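Local coordinates for Xcc_ctr_pt (Xanthomonas campestris pv. campestris, PDB 6NJW), which is the C-terminal Toprim-containing part of a Class 2 OLD family nuclease, which probably cleaves DNA by a two-metal mechanism, at residues Val103-Gly107 against Val108-Glu112; Ala165-Gln168 against Trp169-Pro173. All blocks are in the same frame, centred on the assembly; numbering follows the deposited sequence.

Contact 1: residues Val103-Gly107 against Val108-Glu112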
loop_
_atom_site.group_PDB
_atom_site.type_symbol
_atom_site.label_atom_id
_atom_site.label_comp_id
_atom_site.label_asym_id
_atom_site.label_seq_id
_atom_site.Cartn_x
_atom_site.Cartn_y
_atom_site.Cartn_z
ATOM N N VAL A 103 17.782 10.753 2.704
ATOM C CA VAL A 103 17.080 12.021 2.891
ATOM C C VAL A 103 16.596 12.170 4.331
ATOM O O VAL A 103 16.880 13.169 5.004
ATOM C CB VAL A 103 15.907 12.124 1.893
ATOM C CG1 VAL A 103 15.106 13.400 2.124
ATOM C CG2 VAL A 103 16.408 12.033 0.447
ATOM N N ILE A 104 15.836 11.192 4.829
ATOM C CA ILE A 104 15.206 11.370 6.134
ATOM C C ILE A 104 16.199 11.199 7.280
ATOM O O ILE A 104 15.932 11.658 8.397
ATOM C CB ILE A 104 14.019 10.406 6.298
ATOM C CG1 ILE A 104 13.084 10.883 7.410
ATOM C CG2 ILE A 104 14.513 8.996 6.618
ATOM C CD1 ILE A 104 12.128 11.981 6.978
ATOM N N GLU A 105 17.345 10.579 7.030
ATOM C CA GLU A 105 18.378 10.368 8.043
ATOM C C GLU A 105 19.723 10.778 7.441
ATOM O O GLU A 105 20.672 9.999 7.348
ATOM C CB GLU A 105 18.365 8.906 8.522
ATOM C CG GLU A 105 19.132 8.625 9.791
ATOM C CD GLU A 105 19.080 7.143 10.192
ATOM O OE1 GLU A 105 19.759 6.327 9.526
ATOM O OE2 GLU A 105 18.365 6.803 11.169
ATOM N N GLY A 106 19.788 12.025 6.987
ATOM C CA GLY A 106 20.971 12.544 6.328
ATOM C C GLY A 106 21.816 13.325 7.317
ATOM O O GLY A 106 21.287 13.987 8.208
ATOM N N GLY A 107 23.131 13.216 7.168
ATOM C CA GLY A 107 23.740 12.319 6.210
ATOM C C GLY A 107 24.481 11.228 6.954
ATOM O O GLY A 107 25.629 11.394 7.372
ATOM N N VAL A 108 23.798 10.110 7.149
ATOM C CA VAL A 108 24.369 8.927 7.777
ATOM C C VAL A 108 24.605 7.909 6.676
ATOM O O VAL A 108 23.848 7.860 5.700
ATOM C CB VAL A 108 23.431 8.379 8.873
ATOM C CG1 VAL A 108 23.937 7.051 9.434
ATOM C CG2 VAL A 108 23.269 9.405 9.981
ATOM N N ASP A 109 25.669 7.126 6.800
ATOM C CA ASP A 109 25.916 6.104 5.801
ATOM C C ASP A 109 25.025 4.898 6.051
ATOM O O ASP A 109 24.914 4.415 7.180
ATOM C CB ASP A 109 27.378 5.670 5.783
ATOM C CG ASP A 109 27.686 4.784 4.586
ATOM O OD1 ASP A 109 27.313 5.168 3.456
ATOM O OD2 ASP A 109 28.275 3.700 4.771
ATOM N N HIS A 110 24.406 4.408 4.982
ATOM C CA HIS A 110 23.556 3.233 5.021
ATOM C C HIS A 110 24.042 2.142 4.071
ATOM O O HIS A 110 23.401 1.090 3.970
ATOM C CB HIS A 110 22.102 3.632 4.690
ATOM C CG HIS A 110 21.566 4.740 5.553
ATOM N ND1 HIS A 110 21.314 6.010 5.071
ATOM C CD2 HIS A 110 21.243 4.770 6.868
ATOM C CE1 HIS A 110 20.857 6.770 6.051
ATOM N NE2 HIS A 110 20.800 6.040 7.151
ATOM N N GLU A 111 25.171 2.354 3.387
ATOM C CA GLU A 111 25.605 1.422 2.347
ATOM C C GLU A 111 26.002 0.064 2.909
ATOM O O GLU A 111 25.916 -0.946 2.199
ATOM C CB GLU A 111 26.784 2.007 1.562
ATOM C CG GLU A 111 26.430 3.217 0.737
ATOM C CD GLU A 111 25.195 2.986 -0.107
ATOM O OE1 GLU A 111 25.098 1.914 -0.757
ATOM O OE2 GLU A 111 24.320 3.884 -0.105
ATOM N N GLU A 112 26.442 0.013 4.163
ATOM C CA GLU A 112 26.961 -1.226 4.722
ATOM C C GLU A 112 25.887 -2.097 5.365
ATOM O O GLU A 112 26.220 -3.129 5.954
ATOM C CB GLU A 112 28.069 -0.926 5.733
ATOM C CG GLU A 112 29.321 -0.293 5.124
ATOM C CD GLU A 112 29.806 -0.993 3.851
ATOM O OE1 GLU A 112 29.914 -2.244 3.840
ATOM O OE2 GLU A 112 30.090 -0.283 2.856
#
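Glu105 lays its carboxylate against the edge of the His110 ring, five residues further on. NE2 of His110 donates to OE1 of Glu105 over 2.6 Å, a short His-carboxylate hydrogen bond that is close to straight (159° at the hydrogen). OE1 sits near the imidazole plane and is met on its anti side; carboxylate and ring are nearly coplanar, 26° apart. An extended Glu105 chain, with CG swung opposite the backbone N (chi1 -165°), carries the carboxylate to the ring. The other oxygen, OE2, is hydrogen-bonded to Tyr125 OH, and ND1 of the histidine to Asp102 OD1, so both groups are gripped at two points and their rotation is fixed. Such flanking by two carboxylates could favour a protonated imidazole. The ring is buried, with Leu121 of helix 115-123 and Leu101 packed against it, and the carbonyl O of Val108 lies 3.0 Å above its plane near the rim. Beside this bond the backbone turns back: Val108 N donates a hydrogen bond to Glu105 O (3.1 Å). Val108 CG2 rests 4.2 Å from Glu105 CG. The whole is the turn that follows the C-terminal end of helix 93-104, an i to i+3 backbone hydrogen bond around the cis Gly106-Gly107 peptide with a His-carboxylate bond beside it, in the connection to helix 115-123 of this Toprim-containing part.

Contact 2: residues Ala165-Gln168 against Trp169-Pro173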
loop_
_atom_site.group_PDB
_atom_site.type_symbol
_atom_site.label_atom_id
_atom_site.label_comp_id
_atom_site.label_asym_id
_atom_site.label_seq_id
_atom_site.Cartn_x
_atom_site.Cartn_y
_atom_site.Cartn_z
ATOM N N ALA A 165 -9.964 -21.995 -14.178
ATOM C CA ALA A 165 -8.778 -21.700 -13.385
ATOM C C ALA A 165 -9.129 -20.782 -12.223
ATOM O O ALA A 165 -8.629 -20.960 -11.107
ATOM C CB ALA A 165 -7.691 -21.076 -14.257
ATOM N N LEU A 166 -10.010 -19.811 -12.470
ATOM C CA LEU A 166 -10.415 -18.870 -11.432
ATOM C C LEU A 166 -11.149 -19.588 -10.307
ATOM O O LEU A 166 -10.842 -19.390 -9.124
ATOM C CB LEU A 166 -11.302 -17.781 -12.041
ATOM C CG LEU A 166 -11.711 -16.611 -11.137
ATOM C CD1 LEU A 166 -10.513 -16.056 -10.387
ATOM C CD2 LEU A 166 -12.398 -15.515 -11.934
ATOM N N GLN A 167 -12.141 -20.413 -10.664
ATOM C CA GLN A 167 -12.842 -21.211 -9.663
ATOM C C GLN A 167 -11.868 -22.090 -8.894
ATOM O O GLN A 167 -12.017 -22.294 -7.684
ATOM C CB GLN A 167 -13.926 -22.053 -10.339
ATOM C CG GLN A 167 -14.876 -22.751 -9.370
ATOM C CD GLN A 167 -15.492 -21.791 -8.376
ATOM O OE1 GLN A 167 -16.246 -20.893 -8.753
ATOM N NE2 GLN A 167 -15.173 -21.972 -7.094
ATOM N N GLN A 168 -10.841 -22.585 -9.578
ATOM C CA GLN A 168 -9.850 -23.446 -8.942
ATOM C C GLN A 168 -8.994 -22.676 -7.939
ATOM O O GLN A 168 -8.663 -23.201 -6.867
ATOM C CB GLN A 168 -9.004 -24.098 -10.033
ATOM C CG GLN A 168 -7.684 -24.690 -9.629
ATOM C CD GLN A 168 -7.018 -25.362 -10.814
ATOM O OE1 GLN A 168 -7.621 -25.485 -11.885
ATOM N NE2 GLN A 168 -5.768 -25.788 -10.639
ATOM N N TRP A 169 -8.626 -21.431 -8.257
ATOM C CA TRP A 169 -7.878 -20.630 -7.289
ATOM C C TRP A 169 -8.720 -20.318 -6.063
ATOM O O TRP A 169 -8.205 -20.285 -4.940
ATOM C CB TRP A 169 -7.406 -19.315 -7.902
ATOM C CG TRP A 169 -6.651 -19.417 -9.171
ATOM C CD1 TRP A 169 -5.857 -20.447 -9.587
ATOM C CD2 TRP A 169 -6.603 -18.429 -10.194
ATOM N NE1 TRP A 169 -5.318 -20.155 -10.815
ATOM C CE2 TRP A 169 -5.767 -18.923 -11.213
ATOM C CE3 TRP A 169 -7.197 -17.172 -10.352
ATOM C CZ2 TRP A 169 -5.513 -18.205 -12.381
ATOM C CZ3 TRP A 169 -6.938 -16.456 -11.505
ATOM C CH2 TRP A 169 -6.107 -16.974 -12.506
ATOM N N VAL A 170 -10.007 -20.041 -6.264
ATOM C CA VAL A 170 -10.884 -19.773 -5.133
ATOM C C VAL A 170 -10.958 -20.996 -4.230
ATOM O O VAL A 170 -10.860 -20.889 -3.003
ATOM C CB VAL A 170 -12.273 -19.348 -5.633
ATOM C CG1 VAL A 170 -13.270 -19.327 -4.488
ATOM C CG2 VAL A 170 -12.192 -17.986 -6.296
ATOM N N ASP A 171 -11.104 -22.183 -4.827
ATOM C CA ASP A 171 -11.191 -23.413 -4.049
ATOM C C ASP A 171 -9.896 -23.729 -3.319
ATOM O O ASP A 171 -9.918 -24.486 -2.349
ATOM C CB ASP A 171 -11.572 -24.582 -4.960
ATOM C CG ASP A 171 -12.989 -24.474 -5.479
ATOM O OD1 ASP A 171 -13.783 -23.725 -4.865
ATOM O OD2 ASP A 171 -13.315 -25.131 -6.497
ATOM N N ASP A 172 -8.772 -23.170 -3.753
ATOM C CA ASP A 172 -7.483 -23.424 -3.111
ATOM C C ASP A 172 -6.573 -22.231 -3.337
ATOM O O ASP A 172 -5.645 -22.276 -4.155
ATOM C CB ASP A 172 -6.849 -24.708 -3.641
ATOM C CG ASP A 172 -5.605 -25.107 -2.874
ATOM O OD1 ASP A 172 -5.164 -24.336 -1.992
ATOM O OD2 ASP A 172 -5.060 -26.192 -3.164
ATOM N N PRO A 173 -6.787 -21.141 -2.591
ATOM C CA PRO A 173 -5.996 -19.918 -2.814
ATOM C C PRO A 173 -4.508 -20.099 -2.604
ATOM O O PRO A 173 -3.747 -19.163 -2.885
ATOM C CB PRO A 173 -6.588 -18.926 -1.802
ATOM C CG PRO A 173 -7.178 -19.795 -0.737
ATOM C CD PRO A 173 -7.731 -20.987 -1.474
#
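Successive i to i+4 backbone bonds run through the last turns of helix 160-171, from Trp169 N to Ala165 O at 2.9 Å, Val170 N to Leu166 O and Asp171 N to Gln167 O, before the pattern fades in a weak bond from Asp172 N to Gln168 O. Trp169 is the main side chain of the contact. With its CG beside its own backbone N (chi1 -53°), the indole folds back along the preceding turn and one face lies against the backbone there. Ala165 O stands 3.1 Å above that face, offset toward the rim, while Leu166 CA makes a CH-pi contact with the six-membered ring, 4.2 Å from its centroid and 28° off the normal. Leu166 then crosses the indole at about a right angle and brings CD1 to 3.5 Å from Trp169 CE3. At the benzo end, Ala165 CB touches Trp169 CZ2 at 4.1 Å. On the exposed side Gln167 bends at chi2, turning NE2 down the helix to Asp171 OD1, 3.2 Å away. The hydrogen bond is bent at the hydrogen; its acceptor lies in the amide plane, while NE2 comes from above the carboxylate plane, and the two planes are 42° apart. OE1 of Gln167 is held by Gln148, which sets the amide's orientation. Just past the helix, Asp172 receives Ala174 N on OD1 and Gln175 NE2 on OD2, and Gln175 OE1 also takes NE2 of Gln168, tying the following loop to the last turn. The buried Trp169 touches Phe139 of helix 134-154 and Leu180 and Leu181 of helix 178-188, while Val170 and Leu166 face helix 134-154, so this helix end packs within an all-helical part of the chain, away from the parallel sheet.

From the N terminus the chain first lays down three of the four parallel strands, of which 77-82 ends at the magnesium-binding Asp82, and then runs through helix 93-104 to contact 1. There the turn at 103-112 closes a short loop between that helix and helix 115-123, which then leads to 127-130, one of the two edge strands of the sheet within this chain. After helix 134-154, contact 2 spans the last turns of helix 160-171 and the first loop residues after it; it closes no long loop. The two are in series, neither nesting nor crossing. The centres of contact 1 and contact 2 lie about 45 Å apart, on opposite sides of the chain's centre.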